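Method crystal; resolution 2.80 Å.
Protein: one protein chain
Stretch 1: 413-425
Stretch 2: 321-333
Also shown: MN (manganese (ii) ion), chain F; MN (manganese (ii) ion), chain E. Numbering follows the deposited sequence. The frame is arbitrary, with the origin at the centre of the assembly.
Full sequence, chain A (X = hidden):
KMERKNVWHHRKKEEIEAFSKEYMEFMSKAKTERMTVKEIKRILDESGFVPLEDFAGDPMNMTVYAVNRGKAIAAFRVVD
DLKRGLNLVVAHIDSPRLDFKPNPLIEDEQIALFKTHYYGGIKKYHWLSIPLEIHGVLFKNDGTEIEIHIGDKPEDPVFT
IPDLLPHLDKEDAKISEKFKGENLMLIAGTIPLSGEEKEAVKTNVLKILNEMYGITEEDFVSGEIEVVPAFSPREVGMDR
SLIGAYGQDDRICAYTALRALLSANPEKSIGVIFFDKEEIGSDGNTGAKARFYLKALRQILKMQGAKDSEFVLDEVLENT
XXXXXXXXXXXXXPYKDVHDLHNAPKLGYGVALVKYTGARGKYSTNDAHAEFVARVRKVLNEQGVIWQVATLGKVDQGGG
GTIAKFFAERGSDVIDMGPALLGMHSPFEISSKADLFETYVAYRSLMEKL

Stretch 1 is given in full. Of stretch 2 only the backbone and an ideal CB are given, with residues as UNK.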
ATOM      1  N   ASP A 413     -45.813  18.740 -18.422  1.00 28.60           N
ATOM      2  CA  ASP A 413     -45.414  17.353 -18.202  1.00 28.66           C
ATOM      3  C   ASP A 413     -44.494  16.847 -19.308  1.00 27.97           C
ATOM      4  O   ASP A 413     -44.738  17.083 -20.492  1.00 28.43           O
ATOM      5  CB  ASP A 413     -46.655  16.469 -18.098  1.00 22.85           C
ATOM      6  CG  ASP A 413     -47.362  16.623 -16.763  1.00 25.47           C
ATOM      7  OD1 ASP A 413     -47.016  15.895 -15.810  1.00 25.95           O
ATOM      8  OD2 ASP A 413     -48.254  17.488 -16.658  1.00 26.61           O
ATOM      9  N   VAL A 414     -43.436  16.149 -18.905  1.00 11.86           N
ATOM     10  CA  VAL A 414     -42.449  15.623 -19.839  1.00 10.40           C
ATOM     11  C   VAL A 414     -42.171  14.140 -19.624  1.00 10.40           C
ATOM     12  O   VAL A 414     -42.459  13.591 -18.559  1.00 10.40           O
ATOM     13  CB  VAL A 414     -41.131  16.380 -19.694  1.00 11.24           C
ATOM     14  CG1 VAL A 414     -40.234  16.109 -20.894  1.00 10.41           C
ATOM     15  CG2 VAL A 414     -41.418  17.861 -19.525  1.00 10.89           C
ATOM     16  N   ILE A 415     -41.599  13.507 -20.646  1.00 18.80           N
ATOM     17  CA  ILE A 415     -41.262  12.081 -20.620  1.00 18.80           C
ATOM     18  C   ILE A 415     -40.155  11.797 -21.633  1.00 18.80           C
ATOM     19  O   ILE A 415     -40.283  12.130 -22.808  1.00 18.80           O
ATOM     20  CB  ILE A 415     -42.492  11.200 -20.986  1.00 11.01           C
ATOM     21  CG1 ILE A 415     -42.127   9.717 -20.930  1.00 11.01           C
ATOM     22  CG2 ILE A 415     -42.987  11.549 -22.380  1.00 11.01           C
ATOM     23  CD1 ILE A 415     -41.767   9.232 -19.556  1.00 11.01           C
ATOM     24  N   ASP A 416     -39.066  11.190 -21.173  1.00 26.09           N
ATOM     25  CA  ASP A 416     -37.952  10.858 -22.059  1.00 27.42           C
ATOM     26  C   ASP A 416     -38.354   9.684 -22.946  1.00 28.05           C
ATOM     27  O   ASP A 416     -38.939   8.710 -22.473  1.00 28.38           O
ATOM     28  CB  ASP A 416     -36.713  10.487 -21.245  1.00 41.22           C
ATOM     29  CG  ASP A 416     -36.276  11.597 -20.309  1.00 42.94           C
ATOM     30  OD1 ASP A 416     -36.709  11.604 -19.134  1.00 45.33           O
ATOM     31  OD2 ASP A 416     -35.507  12.468 -20.759  1.00 43.81           O
HETATM   32  N   MSE A 417     -38.033   9.773 -24.232  1.00 22.40           N
HETATM   33  CA  MSE A 417     -38.388   8.714 -25.166  1.00 24.85           C
HETATM   34  C   MSE A 417     -37.475   8.746 -26.385  1.00 22.76           C
HETATM   35  O   MSE A 417     -37.142   9.813 -26.904  1.00 22.94           O
HETATM   36  CB  MSE A 417     -39.842   8.889 -25.587  1.00 58.44           C
HETATM   37  CG  MSE A 417     -40.473   7.657 -26.179  1.00 62.62           C
HETATM   38 SE   MSE A 417     -42.391   7.851 -26.226  1.00 66.79          SE
HETATM   39  CE  MSE A 417     -42.770   7.346 -24.400  1.00 63.15           C
ATOM     40  N   GLY A 418     -37.065   7.567 -26.833  1.00  8.98           N
ATOM     41  CA  GLY A 418     -36.183   7.478 -27.980  1.00  8.98           C
ATOM     42  C   GLY A 418     -35.622   6.079 -28.154  1.00  8.98           C
ATOM     43  O   GLY A 418     -35.946   5.184 -27.375  1.00  8.98           O
ATOM     44  N   PRO A 419     -34.779   5.855 -29.172  1.00 24.32           N
ATOM     45  CA  PRO A 419     -34.193   4.533 -29.411  1.00 23.87           C
ATOM     46  C   PRO A 419     -32.973   4.220 -28.521  1.00 23.48           C
ATOM     47  O   PRO A 419     -32.396   5.117 -27.893  1.00 23.02           O
ATOM     48  CB  PRO A 419     -33.848   4.588 -30.897  1.00  7.15           C
ATOM     49  CG  PRO A 419     -33.406   5.999 -31.065  1.00  7.15           C
ATOM     50  CD  PRO A 419     -34.441   6.784 -30.265  1.00  7.15           C
ATOM     51  N   ALA A 420     -32.595   2.941 -28.474  1.00 20.07           N
ATOM     52  CA  ALA A 420     -31.455   2.491 -27.681  1.00 19.12           C
ATOM     53  C   ALA A 420     -30.212   2.398 -28.558  1.00 18.57           C
ATOM     54  O   ALA A 420     -30.287   1.923 -29.692  1.00 19.24           O
ATOM     55  CB  ALA A 420     -31.756   1.132 -27.060  1.00  8.98           C
ATOM     56  N   LEU A 421     -29.070   2.845 -28.038  1.00 13.00           N
ATOM     57  CA  LEU A 421     -27.825   2.803 -28.807  1.00 11.83           C
ATOM     58  C   LEU A 421     -26.718   1.988 -28.151  1.00 11.29           C
ATOM     59  O   LEU A 421     -26.681   1.810 -26.936  1.00 10.59           O
ATOM     60  CB  LEU A 421     -27.266   4.213 -29.048  1.00  4.90           C
ATOM     61  CG  LEU A 421     -28.050   5.300 -29.768  1.00  4.83           C
ATOM     62  CD1 LEU A 421     -27.146   6.496 -29.931  1.00  5.16           C
ATOM     63  CD2 LEU A 421     -28.527   4.812 -31.115  1.00  4.83           C
ATOM     64  N   LEU A 422     -25.804   1.518 -28.990  1.00  7.05           N
ATOM     65  CA  LEU A 422     -24.652   0.757 -28.551  1.00  7.05           C
ATOM     66  C   LEU A 422     -23.445   1.649 -28.827  1.00  7.05           C
ATOM     67  O   LEU A 422     -23.329   2.214 -29.903  1.00  7.05           O
ATOM     68  CB  LEU A 422     -24.561  -0.541 -29.348  1.00 10.25           C
ATOM     69  CG  LEU A 422     -24.887  -1.832 -28.587  1.00 10.25           C
ATOM     70  CD1 LEU A 422     -26.053  -1.617 -27.647  1.00 10.25           C
ATOM     71  CD2 LEU A 422     -25.176  -2.940 -29.579  1.00 10.25           C
ATOM     72  N   GLY A 423     -22.565   1.800 -27.845  1.00 13.01           N
ATOM     73  CA  GLY A 423     -21.398   2.640 -28.032  1.00 12.78           C
ATOM     74  C   GLY A 423     -21.735   4.121 -28.104  1.00 13.98           C
ATOM     75  O   GLY A 423     -21.185   4.858 -28.931  1.00 14.32           O
HETATM   76  N   MSE A 424     -22.642   4.570 -27.244  1.00  6.74           N
HETATM   77  CA  MSE A 424     -23.016   5.978 -27.233  1.00  7.82           C
HETATM   78  C   MSE A 424     -21.760   6.835 -26.997  1.00  6.71           C
HETATM   79  O   MSE A 424     -20.886   6.469 -26.220  1.00  6.71           O
HETATM   80  CB  MSE A 424     -24.054   6.231 -26.136  1.00 34.98           C
HETATM   81  CG  MSE A 424     -24.844   7.525 -26.295  1.00 37.14           C
HETATM   82 SE   MSE A 424     -26.197   7.773 -24.907  1.00 40.78          SE
HETATM   83  CE  MSE A 424     -25.589   9.454 -24.144  1.00 34.11           C
ATOM     84  N   HIS A 425     -21.686   7.970 -27.687  1.00 13.90           N
ATOM     85  CA  HIS A 425     -20.566   8.912 -27.608  1.00 12.76           C
ATOM     86  C   HIS A 425     -19.297   8.507 -28.348  1.00 13.39           C
ATOM     87  O   HIS A 425     -18.357   9.293 -28.438  1.00 14.59           O
ATOM     88  CB  HIS A 425     -20.223   9.245 -26.163  1.00  4.80           C
ATOM     89  CG  HIS A 425     -21.174  10.210 -25.536  1.00  4.80           C
ATOM     90  ND1 HIS A 425     -20.848  10.971 -24.437  1.00  4.81           N
ATOM     91  CD2 HIS A 425     -22.439  10.553 -25.869  1.00  4.82           C
ATOM     92  CE1 HIS A 425     -21.868  11.747 -24.122  1.00  4.80           C
ATOM     93  NE2 HIS A 425     -22.847  11.512 -24.976  1.00  4.80           N
ATOM     94  N   UNK A 321     -48.000  18.706 -23.942  1.00 24.64           N
ATOM     95  CA  UNK A 321     -47.293  17.509 -23.554  1.00 24.06           C
ATOM     96  C   UNK A 321     -45.938  17.583 -24.235  1.00 23.34           C
ATOM     97  O   UNK A 321     -45.853  17.871 -25.431  1.00 22.51           O
ATOM     98  CB  UNK A 321     -48.060  16.239 -23.930  1.00 24.06           C
ATOM     99  N   UNK A 322     -44.876  17.353 -23.472  1.00 17.80           N
ATOM    100  CA  UNK A 322     -43.534  17.397 -24.034  1.00 17.62           C
ATOM    101  C   UNK A 322     -42.895  16.017 -24.024  1.00 17.56           C
ATOM    102  O   UNK A 322     -42.894  15.320 -23.012  1.00 17.13           O
ATOM    103  CB  UNK A 322     -42.663  18.389 -23.260  1.00 17.62           C
ATOM    104  N   UNK A 323     -42.383  15.620 -25.178  1.00 12.90           N
ATOM    105  CA  UNK A 323     -41.701  14.346 -25.318  1.00 12.86           C
ATOM    106  C   UNK A 323     -40.232  14.711 -25.457  1.00 13.17           C
ATOM    107  O   UNK A 323     -39.837  15.384 -26.413  1.00 12.92           O
ATOM    108  CB  UNK A 323     -42.217  13.527 -26.503  1.00 12.86           C
ATOM    109  N   UNK A 324     -39.434  14.295 -24.480  1.00 20.20           N
ATOM    110  CA  UNK A 324     -38.000  14.544 -24.487  1.00 19.56           C
ATOM    111  C   UNK A 324     -37.369  13.480 -25.388  1.00 18.64           C
ATOM    112  O   UNK A 324     -37.196  12.333 -24.976  1.00 17.98           O
ATOM    113  CB  UNK A 324     -37.413  14.512 -23.075  1.00 19.56           C
ATOM    114  N   UNK A 325     -37.037  13.857 -26.617  1.00 16.30           N
ATOM    115  CA  UNK A 325     -36.455  12.900 -27.541  1.00 16.72           C
ATOM    116  C   UNK A 325     -34.947  12.730 -27.455  1.00 17.07           C
ATOM    117  O   UNK A 325     -34.196  13.505 -28.047  1.00 17.84           O
ATOM    118  CB  UNK A 325     -36.819  13.311 -28.969  1.00 16.72           C
ATOM    119  N   UNK A 326     -34.505  11.716 -26.715  1.00 12.13           N
ATOM    120  CA  UNK A 326     -33.082  11.430 -26.568  1.00 11.25           C
ATOM    121  C   UNK A 326     -32.886   9.914 -26.498  1.00 11.14           C
ATOM    122  O   UNK A 326     -33.813   9.174 -26.182  1.00 11.14           O
ATOM    123  CB  UNK A 326     -32.510  12.114 -25.325  1.00 11.25           C
ATOM    124  N   UNK A 327     -31.675   9.461 -26.796  1.00 13.75           N
ATOM    125  CA  UNK A 327     -31.349   8.037 -26.818  1.00 13.74           C
ATOM    126  C   UNK A 327     -31.002   7.434 -25.465  1.00 13.69           C
ATOM    127  O   UNK A 327     -30.542   8.126 -24.561  1.00 13.69           O
ATOM    128  CB  UNK A 327     -30.176   7.807 -27.772  1.00 13.74           C
ATOM    129  N   UNK A 328     -31.223   6.133 -25.339  1.00 21.10           N
ATOM    130  CA  UNK A 328     -30.890   5.421 -24.113  1.00 21.79           C
ATOM    131  C   UNK A 328     -29.841   4.385 -24.503  1.00 22.02           C
ATOM    132  O   UNK A 328     -29.454   4.299 -25.671  1.00 21.76           O
ATOM    133  CB  UNK A 328     -32.119   4.778 -23.467  1.00 21.79           C
ATOM    134  N   UNK A 329     -29.382   3.602 -23.531  1.00 16.63           N
ATOM    135  CA  UNK A 329     -28.356   2.602 -23.787  1.00 16.84           C
ATOM    136  C   UNK A 329     -28.943   1.211 -23.905  1.00 17.51           C
ATOM    137  O   UNK A 329     -29.661   0.763 -23.023  1.00 18.21           O
ATOM    138  CB  UNK A 329     -27.302   2.628 -22.679  1.00 16.84           C
ATOM    139  N   UNK A 330     -28.647   0.534 -25.006  1.00 20.90           N
ATOM    140  CA  UNK A 330     -29.132  -0.823 -25.223  1.00 21.50           C
ATOM    141  C   UNK A 330     -28.141  -1.756 -24.525  1.00 21.55           C
ATOM    142  O   UNK A 330     -27.039  -1.325 -24.180  1.00 22.45           O
ATOM    143  CB  UNK A 330     -29.268  -1.148 -26.712  1.00 21.50           C
ATOM    144  N   UNK A 331     -28.504  -3.017 -24.299  1.00 16.94           N
ATOM    145  CA  UNK A 331     -27.554  -3.896 -23.626  1.00 17.11           C
ATOM    146  C   UNK A 331     -26.462  -4.293 -24.600  1.00 18.37           C
ATOM    147  O   UNK A 331     -26.733  -4.703 -25.729  1.00 18.85           O
ATOM    148  CB  UNK A 331     -28.252  -5.135 -23.062  1.00 17.11           C
ATOM    149  N   UNK A 332     -25.222  -4.131 -24.152  1.00 24.58           N
ATOM    150  CA  UNK A 332     -24.037  -4.469 -24.926  1.00 24.52           C
ATOM    151  C   UNK A 332     -23.595  -5.792 -24.298  1.00 25.94           C
ATOM    152  O   UNK A 332     -22.893  -5.808 -23.290  1.00 28.48           O
ATOM    153  CB  UNK A 332     -22.956  -3.387 -24.882  1.00 24.52           C
ATOM    154  N   UNK A 333     -24.007  -6.922 -24.893  1.00 16.11           N
ATOM    155  CA  UNK A 333     -23.685  -8.264 -24.400  1.00 16.23           C
ATOM    156  C   UNK A 333     -22.453  -8.418 -23.492  1.00 16.06           C
ATOM    157  O   UNK A 333     -22.592  -8.700 -22.299  1.00 15.58           O
ATOM    158  CB  UNK A 333     -23.492  -9.177 -25.612  1.00 16.23           C
TER
HETATM  159 MN    MN F5002     -25.002  12.611 -25.109  1.00 19.73          MN
HETATM  160 MN    MN E5001     -28.268  12.846 -25.785  1.00 17.51          MN

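The two stretches pair as parallel strands; the backbone fixes the register and side chains are chosen by face.

At position 321 the CB points sideways, 4.9 Å from Asp-413 O, and many small or polar residues would suit; it is Ser-321.

Position 322 donates its N to Asp-413 O at 3.0 Å, and its CB lies 4.0 Å from Val-414 CG2. An apolar, preferably beta-branched residue fits. Val-322 sets CG1 3.8 Å from Val-414 CG1.

Position 323 shares a face with Ile-415 and Met-417, with room for a longer aliphatic chain. Ile-323 spans both: CD1 reaches Ile-415 CG2 at 3.5 Å and CG2 lies 3.9 Å from Met-417 CB.

At 324, N donates to Ile-415 O at 2.9 Å and O accepts Met-417 N at 2.8 Å. Its CB sits 3.6 Å from Asp-416 OD2, so a small donor is favoured: serine, threonine or perhaps cysteine. Ser-324 takes rotamer t and gives a hydrogen bond from OG to Asp-416 OD2 at 3.2 Å.

Position 325 has ordinary strand angles and an ideal CB 4.1 Å from Met-417 O, so stretch 1 does not demand glycine. It is Gly-325; its CA makes a CA-H...O contact with Met-417 O at 3.2 Å.

At 326 the CB points away from stretch 1, but the manganese of chain E lies 4.3 Å from that CB, within reach of a short ligand-bearing side chain. Asp-326 binds it through OD1 at 2.5 Å and OD2 at 2.4 Å.

Position 327 points sideways, its CB 3.8 Å from Leu-421 CG; valine, isoleucine or leucine would fill the space. Val-327 places CG1 3.8 Å from Leu-421 CD1 and CG2 3.6 Å from the selenium, SE, of Met-424.

Position 328 shares a face with Ala-420, which leaves room; its ideal CB is 4.4 Å from Pro-419 O, and several small or medium apolar residues would suit. Cys-328 sets SG 3.7 Å from Ala-420 CB.

Position 329, with CB 4.4 Å from Leu-421 O, tolerates several residues; it is Ala-329.

Position 330 is the tightest: its ideal CB is 3.4 Å from both Ala-420 CB and Leu-422 CD1, leaving alanine or glycine the easiest choices. Ala-330 fits.

Position 331 points away, leaving the choice open: Val-331. At 332 the CB points sideways, 4.5 Å from Leu-422 CG, and apolar or polar residues could pass; it is Asn-332. At 333 stretch 1 sets no preference; it is Pro-333.

Stretch 2 (321-333) SVISGDVCAAVNP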
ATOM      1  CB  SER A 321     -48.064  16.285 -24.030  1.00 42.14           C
ATOM      2  OG  SER A 321     -49.422  16.383 -23.641  1.00 44.60           O
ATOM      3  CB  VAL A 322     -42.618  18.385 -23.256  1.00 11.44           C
ATOM      4  CG1 VAL A 322     -41.208  18.345 -23.815  1.00 12.04           C
ATOM      5  CG2 VAL A 322     -43.169  19.797 -23.349  1.00 11.44           C
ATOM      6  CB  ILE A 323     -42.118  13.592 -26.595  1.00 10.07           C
ATOM      7  CG1 ILE A 323     -43.630  13.364 -26.607  1.00 10.07           C
ATOM      8  CG2 ILE A 323     -41.350  12.267 -26.684  1.00 10.07           C
ATOM      9  CD1 ILE A 323     -44.110  12.450 -25.537  1.00 10.07           C
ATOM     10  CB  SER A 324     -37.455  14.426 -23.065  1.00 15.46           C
ATOM     11  OG  SER A 324     -36.061  14.658 -23.029  1.00 17.60           O
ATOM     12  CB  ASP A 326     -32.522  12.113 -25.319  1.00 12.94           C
ATOM     13  CG  ASP A 326     -31.029  12.391 -25.423  1.00 14.20           C
ATOM     14  OD1 ASP A 326     -30.500  13.141 -24.581  1.00 16.62           O
ATOM     15  OD2 ASP A 326     -30.380  11.863 -26.347  1.00 16.20           O
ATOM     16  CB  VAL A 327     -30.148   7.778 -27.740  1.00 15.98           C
ATOM     17  CG1 VAL A 327     -30.439   8.278 -29.151  1.00 15.24           C
ATOM     18  CG2 VAL A 327     -28.921   8.479 -27.174  1.00 15.77           C
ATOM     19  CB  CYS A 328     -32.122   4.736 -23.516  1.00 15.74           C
ATOM     20  SG  CYS A 328     -32.950   3.603 -24.650  1.00 18.77           S
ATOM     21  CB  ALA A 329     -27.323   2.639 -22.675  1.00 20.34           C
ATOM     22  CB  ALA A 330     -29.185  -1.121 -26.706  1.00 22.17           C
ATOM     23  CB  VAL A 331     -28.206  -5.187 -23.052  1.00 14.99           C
ATOM     24  CG1 VAL A 331     -29.335  -4.830 -22.098  1.00 14.99           C
ATOM     25  CG2 VAL A 331     -28.708  -6.049 -24.164  1.00 14.99           C
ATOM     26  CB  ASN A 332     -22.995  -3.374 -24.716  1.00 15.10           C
ATOM     27  CG  ASN A 332     -21.916  -3.384 -25.756  1.00 13.62           C
ATOM     28  OD1 ASN A 332     -21.447  -2.330 -26.171  1.00 16.30           O
ATOM     29  ND2 ASN A 332     -21.500  -4.566 -26.177  1.00 13.37           N
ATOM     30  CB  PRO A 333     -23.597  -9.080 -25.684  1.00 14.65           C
ATOM     31  CG  PRO A 333     -24.656  -8.468 -26.507  1.00 14.52           C
ATOM     32  CD  PRO A 333     -24.430  -6.984 -26.306  1.00 14.91           C
TER
HETATM   33  O   HOH W   1     -28.309  10.573 -25.151  1.00 24.06           O
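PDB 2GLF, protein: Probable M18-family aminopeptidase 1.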